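Local structure of CptN Toxin (Eubacterium rectale DSM 17629, 4RMO) at residues S52-D55 against K56-I60; F93-S96 against D97-E101. The protein is the toxin of the CptIN type III toxin-antitoxin system, held in a complex with its pseudoknotted antitoxin RNA and probably acting as an endoribonuclease. All coordinates share one frame; numbering follows the deposited sequence.

Interaction 1 of 2, residues S52-D55 against K56-I60; sequences SRID and KYKKI. With nucleotides of chain B.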
ATOM      1  N   SER A  52     -29.023  -1.478   7.101  1.00 26.71           N
ATOM      2  CA  SER A  52     -28.979  -2.781   6.420  1.00 22.85           C
ATOM      3  C   SER A  52     -29.862  -2.861   5.188  1.00 22.09           C
ATOM      4  O   SER A  52     -30.139  -3.950   4.713  1.00 20.89           O
ATOM      5  CB  SER A  52     -29.301  -3.906   7.413  1.00 23.29           C
ATOM      6  OG  SER A  52     -30.555  -3.714   7.991  1.00 25.54           O
ATOM      7  N   ARG A  53     -30.383  -1.733   4.697  1.00 25.43           N
ATOM      8  CA  ARG A  53     -31.262  -1.742   3.524  1.00 25.87           C
ATOM      9  C   ARG A  53     -30.430  -1.767   2.244  1.00 27.95           C
ATOM     10  O   ARG A  53     -30.330  -0.770   1.546  1.00 30.91           O
ATOM     11  CB  ARG A  53     -32.204  -0.553   3.538  1.00 25.59           C
ATOM     12  CG  ARG A  53     -33.108  -0.608   4.761  1.00 26.46           C
ATOM     13  CD  ARG A  53     -34.249   0.371   4.804  1.00 24.40           C
ATOM     14  NE  ARG A  53     -35.091   0.046   5.933  1.00 28.91           N
ATOM     15  CZ  ARG A  53     -36.383   0.267   5.956  1.00 27.22           C
ATOM     16  NH1 ARG A  53     -36.974   0.867   4.919  1.00 29.05           N
ATOM     17  NH2 ARG A  53     -37.078  -0.120   7.002  1.00 29.21           N
ATOM     18  N   ILE A  54     -29.815  -2.914   1.985  1.00 27.52           N
ATOM     19  CA  ILE A  54     -28.775  -3.022   0.999  1.00 29.80           C
ATOM     20  C   ILE A  54     -29.359  -2.817  -0.403  1.00 32.13           C
ATOM     21  O   ILE A  54     -28.728  -2.184  -1.227  1.00 32.33           O
ATOM     22  CB  ILE A  54     -28.071  -4.385   1.102  1.00 33.89           C
ATOM     23  CG1 ILE A  54     -27.460  -4.623   2.497  1.00 33.61           C
ATOM     24  CG2 ILE A  54     -26.960  -4.519   0.070  1.00 34.43           C
ATOM     25  CD1 ILE A  54     -26.624  -3.462   3.005  1.00 35.17           C
ATOM     26  N   ASP A  55     -30.554  -3.345  -0.646  1.00 31.62           N
ATOM     27  CA  ASP A  55     -31.257  -3.196  -1.927  1.00 34.10           C
ATOM     28  C   ASP A  55     -31.416  -1.704  -2.234  1.00 37.16           C
ATOM     29  O   ASP A  55     -31.095  -1.273  -3.346  1.00 35.09           O
ATOM     30  CB  ASP A  55     -32.600  -3.971  -1.982  1.00 35.57           C
ATOM     31  CG  ASP A  55     -32.412  -5.496  -2.006  1.00 38.37           C
ATOM     32  OD1 ASP A  55     -31.384  -5.994  -2.481  1.00 41.46           O
ATOM     33  OD2 ASP A  55     -33.292  -6.222  -1.535  1.00 40.23           O
ATOM     34  N   LYS A  56     -31.785  -0.897  -1.232  1.00 30.90           N
ATOM     35  CA  LYS A  56     -31.951   0.516  -1.469  1.00 28.41           C
ATOM     36  C   LYS A  56     -30.601   1.190  -1.738  1.00 34.84           C
ATOM     37  O   LYS A  56     -30.457   1.964  -2.700  1.00 32.13           O
ATOM     38  CB  LYS A  56     -32.630   1.212  -0.290  1.00 28.86           C
ATOM     39  CG  LYS A  56     -32.607   2.743  -0.393  1.00 27.60           C
ATOM     40  CD  LYS A  56     -33.364   3.404   0.741  1.00 31.28           C
ATOM     41  CE  LYS A  56     -33.048   4.898   0.763  1.00 30.84           C
ATOM     42  NZ  LYS A  56     -33.735   5.613   1.826  1.00 33.77           N
ATOM     43  N   TYR A  57     -29.610   0.920  -0.890  1.00 32.03           N
ATOM     44  CA  TYR A  57     -28.358   1.662  -0.965  1.00 30.23           C
ATOM     45  C   TYR A  57     -27.447   1.233  -2.106  1.00 31.48           C
ATOM     46  O   TYR A  57     -26.684   2.048  -2.606  1.00 30.25           O
ATOM     47  CB  TYR A  57     -27.679   1.711   0.406  1.00 29.21           C
ATOM     48  CG  TYR A  57     -28.484   2.669   1.310  1.00 29.24           C
ATOM     49  CD1 TYR A  57     -28.432   4.024   1.108  1.00 28.63           C
ATOM     50  CD2 TYR A  57     -29.390   2.188   2.245  1.00 29.04           C
ATOM     51  CE1 TYR A  57     -29.235   4.899   1.845  1.00 30.40           C
ATOM     52  CE2 TYR A  57     -30.213   3.056   2.971  1.00 32.76           C
ATOM     53  CZ  TYR A  57     -30.099   4.432   2.789  1.00 31.22           C
ATOM     54  OH  TYR A  57     -30.881   5.316   3.510  1.00 29.08           O
ATOM     55  N   LYS A  58     -27.575  -0.005  -2.552  1.00 36.88           N
ATOM     56  CA  LYS A  58     -26.900  -0.483  -3.776  1.00 37.85           C
ATOM     57  C   LYS A  58     -27.322   0.321  -4.995  1.00 37.62           C
ATOM     58  O   LYS A  58     -26.484   0.631  -5.817  1.00 30.45           O
ATOM     59  CB  LYS A  58     -27.162  -1.965  -4.059  1.00 42.66           C
ATOM     60  CG  LYS A  58     -26.116  -2.875  -3.405  1.00 52.78           C
ATOM     61  CD  LYS A  58     -26.383  -4.373  -3.703  1.00 61.08           C
ATOM     62  CE  LYS A  58     -25.383  -5.486  -3.349  1.00 64.93           C
ATOM     63  NZ  LYS A  58     -23.936  -5.137  -3.318  1.00 71.69           N
ATOM     64  N   LYS A  59     -28.611   0.650  -5.105  1.00 40.93           N
ATOM     65  CA  LYS A  59     -29.092   1.441  -6.243  1.00 42.89           C
ATOM     66  C   LYS A  59     -28.475   2.806  -6.234  1.00 43.14           C
ATOM     67  O   LYS A  59     -28.151   3.356  -7.284  1.00 42.07           O
ATOM     68  CB  LYS A  59     -30.597   1.559  -6.274  1.00 47.44           C
ATOM     69  CG  LYS A  59     -31.275   0.233  -6.600  1.00 64.48           C
ATOM     70  CD  LYS A  59     -32.814   0.265  -6.606  1.00 76.48           C
ATOM     71  CE  LYS A  59     -33.300  -1.183  -6.787  1.00 95.44           C
ATOM     72  NZ  LYS A  59     -34.679  -1.406  -6.276  1.00 98.31           N
ATOM     73  N   ILE A  60     -28.244   3.346  -5.061  1.00 41.53           N
ATOM     74  CA  ILE A  60     -27.656   4.675  -4.999  1.00 38.54           C
ATOM     75  C   ILE A  60     -26.180   4.643  -5.363  1.00 36.86           C
ATOM     76  O   ILE A  60     -25.721   5.467  -6.151  1.00 31.94           O
ATOM     77  CB  ILE A  60     -27.892   5.306  -3.631  1.00 41.55           C
ATOM     78  CG1 ILE A  60     -29.385   5.655  -3.543  1.00 43.42           C
ATOM     79  CG2 ILE A  60     -27.024   6.528  -3.462  1.00 36.10           C
ATOM     80  CD1 ILE A  60     -29.851   5.977  -2.172  1.00 46.31           C
TER
ATOM     81  P     A B   2     -35.618   4.129   4.310  1.00 27.29           P
ATOM     82  OP1   A B   2     -35.935   3.042   3.392  1.00 30.51           O
ATOM     83  OP2   A B   2     -34.205   4.531   4.523  1.00 25.27           O
ATOM     84  O5'   A B   2     -36.398   5.460   3.929  1.00 24.87           O
ATOM     85  C5'   A B   2     -37.819   5.429   3.649  1.00 23.80           C
ATOM     86  C4'   A B   2     -38.332   6.842   3.568  1.00 27.63           C
ATOM     87  O4'   A B   2     -38.058   7.527   4.830  1.00 26.60           O
ATOM     88  C3'   A B   2     -37.661   7.744   2.524  1.00 27.85           C
ATOM     89  O3'   A B   2     -38.188   7.631   1.217  1.00 33.46           O
ATOM     90  C2'   A B   2     -37.962   9.128   3.070  1.00 29.15           C
ATOM     91  O2'   A B   2     -39.300   9.490   2.869  1.00 29.52           O
ATOM     92  C1'   A B   2     -37.767   8.899   4.565  1.00 26.35           C
ATOM     93  N9    A B   2     -36.407   9.164   4.990  1.00 24.11           N
ATOM     94  C8    A B   2     -35.412   8.269   5.288  1.00 23.92           C
ATOM     95  N7    A B   2     -34.305   8.833   5.705  1.00 26.10           N
ATOM     96  C5    A B   2     -34.611  10.184   5.732  1.00 26.62           C
ATOM     97  C6    A B   2     -33.862  11.314   6.098  1.00 30.67           C
ATOM     98  N6    A B   2     -32.596  11.254   6.529  1.00 33.18           N
ATOM     99  N1    A B   2     -34.465  12.518   6.017  1.00 27.51           N
ATOM    100  C2    A B   2     -35.730  12.574   5.588  1.00 25.93           C
ATOM    101  N3    A B   2     -36.537  11.581   5.215  1.00 25.52           N
ATOM    102  C4    A B   2     -35.911  10.398   5.322  1.00 24.79           C
ATOM    103  P     G B   3     -37.191   7.459  -0.049  1.00 32.89           P
ATOM    104  OP1   G B   3     -38.002   7.159  -1.211  1.00 36.37           O
ATOM    105  OP2   G B   3     -36.078   6.526   0.322  1.00 31.52           O
ATOM    106  O5'   G B   3     -36.485   8.872  -0.124  1.00 30.43           O
ATOM    107  C5'   G B   3     -37.233  10.075  -0.318  1.00 32.62           C
ATOM    108  C4'   G B   3     -36.371  11.270   0.034  1.00 32.07           C
ATOM    109  O4'   G B   3     -35.987  11.169   1.435  1.00 29.92           O
ATOM    110  C3'   G B   3     -35.052  11.381  -0.713  1.00 31.62           C
ATOM    111  O3'   G B   3     -35.186  12.099  -1.940  1.00 35.57           O
ATOM    112  C2'   G B   3     -34.211  12.188   0.260  1.00 29.39           C
ATOM    113  O2'   G B   3     -34.435  13.579   0.185  1.00 28.30           O
ATOM    114  C1'   G B   3     -34.662  11.616   1.602  1.00 29.40           C
ATOM    115  N9    G B   3     -33.843  10.487   2.037  1.00 27.61           N
ATOM    116  C8    G B   3     -34.054   9.161   1.763  1.00 27.37           C
ATOM    117  N7    G B   3     -33.117   8.384   2.231  1.00 30.42           N
ATOM    118  C5    G B   3     -32.247   9.249   2.878  1.00 24.79           C
ATOM    119  C6    G B   3     -31.053   8.984   3.579  1.00 23.02           C
ATOM    120  O6    G B   3     -30.532   7.895   3.820  1.00 22.62           O
ATOM    121  N1    G B   3     -30.479  10.152   4.074  1.00 22.31           N
ATOM    122  C2    G B   3     -30.971  11.415   3.878  1.00 23.33           C
ATOM    123  N2    G B   3     -30.256  12.419   4.401  1.00 24.72           N
ATOM    124  N3    G B   3     -32.086  11.675   3.217  1.00 25.93           N
ATOM    125  C4    G B   3     -32.676  10.550   2.761  1.00 25.58           C
ATOM    126  P     U B   4     -35.150  11.349  -3.361  1.00 35.37           P
ATOM    127  OP1   U B   4     -36.090  12.095  -4.217  1.00 36.42           O
ATOM    128  OP2   U B   4     -35.306   9.889  -3.153  1.00 32.85           O
ATOM    129  O5'   U B   4     -33.639  11.533  -3.833  1.00 34.54           O
ATOM    130  C5'   U B   4     -33.081  12.849  -4.003  1.00 37.86           C
ATOM    131  C4'   U B   4     -31.640  12.735  -4.438  1.00 42.08           C
ATOM    132  O4'   U B   4     -30.843  12.289  -3.296  1.00 38.16           O
ATOM    133  C3'   U B   4     -31.350  11.727  -5.555  1.00 42.06           C
ATOM    134  O3'   U B   4     -30.151  12.066  -6.251  1.00 46.63           O
ATOM    135  C2'   U B   4     -30.978  10.471  -4.776  1.00 37.94           C
ATOM    136  O2'   U B   4     -30.205   9.514  -5.470  1.00 34.17           O
ATOM    137  C1'   U B   4     -30.172  11.087  -3.636  1.00 38.29           C
ATOM    138  N1    U B   4     -30.090  10.260  -2.439  1.00 34.98           N
ATOM    139  C2    U B   4     -28.846  10.032  -1.892  1.00 31.44           C
ATOM    140  O2    U B   4     -27.827  10.499  -2.354  1.00 37.55           O
ATOM    141  N3    U B   4     -28.846   9.240  -0.773  1.00 32.51           N
ATOM    142  C4    U B   4     -29.943   8.658  -0.167  1.00 32.83           C
ATOM    143  O4    U B   4     -29.793   8.018   0.867  1.00 37.34           O
ATOM    144  C5    U B   4     -31.194   8.949  -0.795  1.00 32.46           C
ATOM    145  C6    U B   4     -31.226   9.723  -1.878  1.00 33.43           C
TER
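Tyr57 N donates to Arg53 O at 3.1 Å, and Lys58 N to Ile54 O at 2.8 Å with an N-H...O angle of 160°; these i to i+4 bonds mark the first turn of the helix, with Arg53 at the N-cap. The close packing lies on the Tyr57 side. Arg53 CB rests 4.1 Å from Tyr57 CD2, and Lys56 CG sits over the centre of one face of the same ring. The tyrosine hydroxyl donates to O6 of G3 in chain B (OH to O6, 2.6 Å), with O6 in the ring plane; Lys23 NZ bonds the same hydroxyl. Extended and leaving with CG anti to its backbone N (chi1 170°), Lys56 carries NZ between two phosphates and a base: NZ lies 2.9 Å from OP2 of A2 of chain B, and it also bonds OP2 and N7 of G3 in that RNA chain. Arg53 NH1 adds a bond to OP1 of A2 at 2.9 Å. Three side chains thus grip consecutive nucleotides, where the cationic groups meet phosphate charge. The other flank is looser: the aliphatic part of Lys58 crosses Ile54 CG2, with CD 3.8 Å away, and exposed, poorly ordered Lys59 has its CG near Asp55 O. Helix 54-65 follows strand 44-51; Tyr57 packs on Ala86 of strand 84-87 and on the loop residues Ile74 and Leu88, while Ile54 touches Glu84.

Interaction 2 of 2, residues F93-S96 against D97-E101; sequences FPIS and DKYIE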
ATOM      1  N   PHE A  93     -21.984  12.891  10.971  1.00 24.07           N
ATOM      2  CA  PHE A  93     -22.248  14.006  11.864  1.00 25.62           C
ATOM      3  C   PHE A  93     -21.368  13.965  13.072  1.00 24.91           C
ATOM      4  O   PHE A  93     -20.773  12.938  13.372  1.00 29.92           O
ATOM      5  CB  PHE A  93     -23.719  13.949  12.336  1.00 24.37           C
ATOM      6  CG  PHE A  93     -24.037  12.699  13.128  1.00 22.51           C
ATOM      7  CD1 PHE A  93     -23.832  12.646  14.489  1.00 22.98           C
ATOM      8  CD2 PHE A  93     -24.546  11.598  12.501  1.00 22.36           C
ATOM      9  CE1 PHE A  93     -24.151  11.531  15.212  1.00 22.95           C
ATOM     10  CE2 PHE A  93     -24.847  10.448  13.203  1.00 22.97           C
ATOM     11  CZ  PHE A  93     -24.632  10.415  14.584  1.00 24.73           C
ATOM     12  N   PRO A  94     -21.260  15.082  13.776  1.00 28.04           N
ATOM     13  CA  PRO A  94     -20.357  15.132  14.918  1.00 28.53           C
ATOM     14  C   PRO A  94     -21.012  14.895  16.232  1.00 27.78           C
ATOM     15  O   PRO A  94     -22.197  15.109  16.381  1.00 27.74           O
ATOM     16  CB  PRO A  94     -19.852  16.557  14.880  1.00 33.96           C
ATOM     17  CG  PRO A  94     -20.999  17.332  14.327  1.00 31.48           C
ATOM     18  CD  PRO A  94     -21.765  16.411  13.421  1.00 30.24           C
ATOM     19  N   ILE A  95     -20.233  14.444  17.194  1.00 30.99           N
ATOM     20  CA  ILE A  95     -20.760  14.110  18.486  1.00 33.81           C
ATOM     21  C   ILE A  95     -19.672  14.263  19.560  1.00 37.83           C
ATOM     22  O   ILE A  95     -18.494  14.385  19.239  1.00 37.71           O
ATOM     23  CB  ILE A  95     -21.278  12.675  18.482  1.00 32.31           C
ATOM     24  CG1 ILE A  95     -22.274  12.461  19.598  1.00 33.06           C
ATOM     25  CG2 ILE A  95     -20.163  11.657  18.643  1.00 35.40           C
ATOM     26  CD1 ILE A  95     -23.242  11.338  19.294  1.00 33.67           C
ATOM     27  N   SER A  96     -20.073  14.315  20.823  1.00 35.32           N
ATOM     28  CA  SER A  96     -19.118  14.370  21.922  1.00 37.98           C
ATOM     29  C   SER A  96     -19.339  13.179  22.800  1.00 38.15           C
ATOM     30  O   SER A  96     -20.367  12.510  22.720  1.00 36.96           O
ATOM     31  CB  SER A  96     -19.281  15.673  22.757  1.00 39.15           C
ATOM     32  OG  SER A  96     -20.540  15.742  23.389  1.00 38.88           O
ATOM     33  N   ASP A  97     -18.386  12.964  23.667  1.00 39.29           N
ATOM     34  CA  ASP A  97     -18.296  11.758  24.447  1.00 42.02           C
ATOM     35  C   ASP A  97     -19.514  11.464  25.298  1.00 40.46           C
ATOM     36  O   ASP A  97     -19.861  10.302  25.507  1.00 39.87           O
ATOM     37  CB  ASP A  97     -17.054  11.825  25.350  1.00 50.24           C
ATOM     38  CG  ASP A  97     -16.251  10.576  25.282  1.00 61.51           C
ATOM     39  OD1 ASP A  97     -15.510  10.443  24.275  1.00 63.04           O
ATOM     40  OD2 ASP A  97     -16.348   9.753  26.238  1.00 68.53           O
ATOM     41  N   LYS A  98     -20.125  12.494  25.866  1.00 38.80           N
ATOM     42  CA  LYS A  98     -21.195  12.277  26.828  1.00 39.45           C
ATOM     43  C   LYS A  98     -22.461  11.705  26.160  1.00 37.92           C
ATOM     44  O   LYS A  98     -23.361  11.241  26.830  1.00 32.99           O
ATOM     45  CB  LYS A  98     -21.524  13.574  27.550  1.00 40.90           C
ATOM     46  CG  LYS A  98     -22.055  14.659  26.634  1.00 48.80           C
ATOM     47  CD  LYS A  98     -22.597  15.836  27.432  1.00 51.02           C
ATOM     48  CE  LYS A  98     -23.239  16.834  26.490  1.00 54.20           C
ATOM     49  NZ  LYS A  98     -23.875  17.948  27.227  1.00 59.64           N
ATOM     50  N   TYR A  99     -22.533  11.805  24.833  1.00 32.38           N
ATOM     51  CA  TYR A  99     -23.656  11.285  24.110  1.00 31.54           C
ATOM     52  C   TYR A  99     -23.507   9.822  23.695  1.00 28.47           C
ATOM     53  O   TYR A  99     -24.397   9.262  23.063  1.00 31.58           O
ATOM     54  CB  TYR A  99     -23.911  12.167  22.876  1.00 35.70           C
ATOM     55  CG  TYR A  99     -24.501  13.517  23.169  1.00 34.61           C
ATOM     56  CD1 TYR A  99     -25.765  13.632  23.693  1.00 32.35           C
ATOM     57  CD2 TYR A  99     -23.793  14.687  22.886  1.00 38.05           C
ATOM     58  CE1 TYR A  99     -26.313  14.863  23.962  1.00 32.57           C
ATOM     59  CE2 TYR A  99     -24.343  15.940  23.120  1.00 34.45           C
ATOM     60  CZ  TYR A  99     -25.612  16.014  23.658  1.00 36.88           C
ATOM     61  OH  TYR A  99     -26.195  17.235  23.875  1.00 34.82           O
ATOM     62  N   ILE A 100     -22.369   9.217  23.980  1.00 30.96           N
ATOM     63  CA  ILE A 100     -22.119   7.831  23.592  1.00 30.73           C
ATOM     64  C   ILE A 100     -22.658   6.934  24.664  1.00 31.94           C
ATOM     65  O   ILE A 100     -22.372   7.118  25.838  1.00 35.68           O
ATOM     66  CB  ILE A 100     -20.620   7.571  23.449  1.00 31.68           C
ATOM     67  CG1 ILE A 100     -19.980   8.486  22.403  1.00 33.42           C
ATOM     68  CG2 ILE A 100     -20.345   6.120  23.155  1.00 32.81           C
ATOM     69  CD1 ILE A 100     -20.656   8.501  21.050  1.00 37.57           C
ATOM     70  N   GLU A 101     -23.468   5.947  24.296  1.00 32.66           N
ATOM     71  CA  GLU A 101     -24.108   5.094  25.310  1.00 29.82           C
ATOM     72  C   GLU A 101     -23.221   3.931  25.641  1.00 31.68           C
ATOM     73  O   GLU A 101     -22.967   3.657  26.792  1.00 32.27           O
ATOM     74  CB  GLU A 101     -25.424   4.569  24.791  1.00 34.05           C
ATOM     75  CG  GLU A 101     -26.273   3.821  25.807  1.00 40.66           C
ATOM     76  CD  GLU A 101     -27.531   3.182  25.197  1.00 48.10           C
ATOM     77  OE1 GLU A 101     -27.592   1.931  24.981  1.00 48.28           O
ATOM     78  OE2 GLU A 101     -28.480   3.940  24.910  1.00 47.64           O
TER
HETATM   79  O   HOH W   1     -18.686  15.133  26.257  1.00 50.11           O
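Ser96 and Tyr99 are joined through the backbone: Tyr99 N donates to Ser96 O at 3.1 Å with an N-H...O angle of 156°. This i to i+3 bond and the next, Ile100 N to Asp97 O, define a short 3-10 turn over 97-99. The apolar contacts centre on Ile95. Its CG1 meets Tyr99 CB at 3.7 Å, and Ile95 CG2 reaches Ile100 CD1 at 4.0 Å, so the two branches of one isoleucine touch different residues of the turn and the strand after it. Polar contacts involve Ser96 and a water. With chi1 at 64°, Ser96 OG lies between its backbone N and carbonyl carbon and approaches Tyr99 CD2 to 3.5 Å; the water accepts from Lys98 N at 3.0 Å and makes a weak bond to the same OG. Around the aromatic ring, Lys98 CG lies above one face of Tyr99, offset toward the rim. Tyr99 is buried; its OH bonds Asp16 OD2, and Phe13 meets its ring edge-to-face. The geometry is that of a 3-10 connection between strands 93-96 and 100-106 of the antiparallel sheet, where the chain passes from pairing with strand 44-51 to pairing with strand 6-9.

Interactions 1 and 2 lie on opposite sides of the chain's centre, their own centres 27 Å apart and their nearest atoms about 13 Å, with no touch. Interaction 1 is a surface contact at the start of a helix, and its polar chemistry is directed outward to RNA phosphates and one guanine base. Interaction 2 is partly buried and closes a turn between strands; its side-chain contacts are mainly apolar, and no nucleotide approaches nearer than about 7 Å. Strand 44-51 relates the two: helix 54-65 follows it in sequence, whereas strand 93-96 pairs with it. Each has a tyrosine whose N-H closes the local turn, but one hydroxyl binds a guanine and the other an aspartate of the protein.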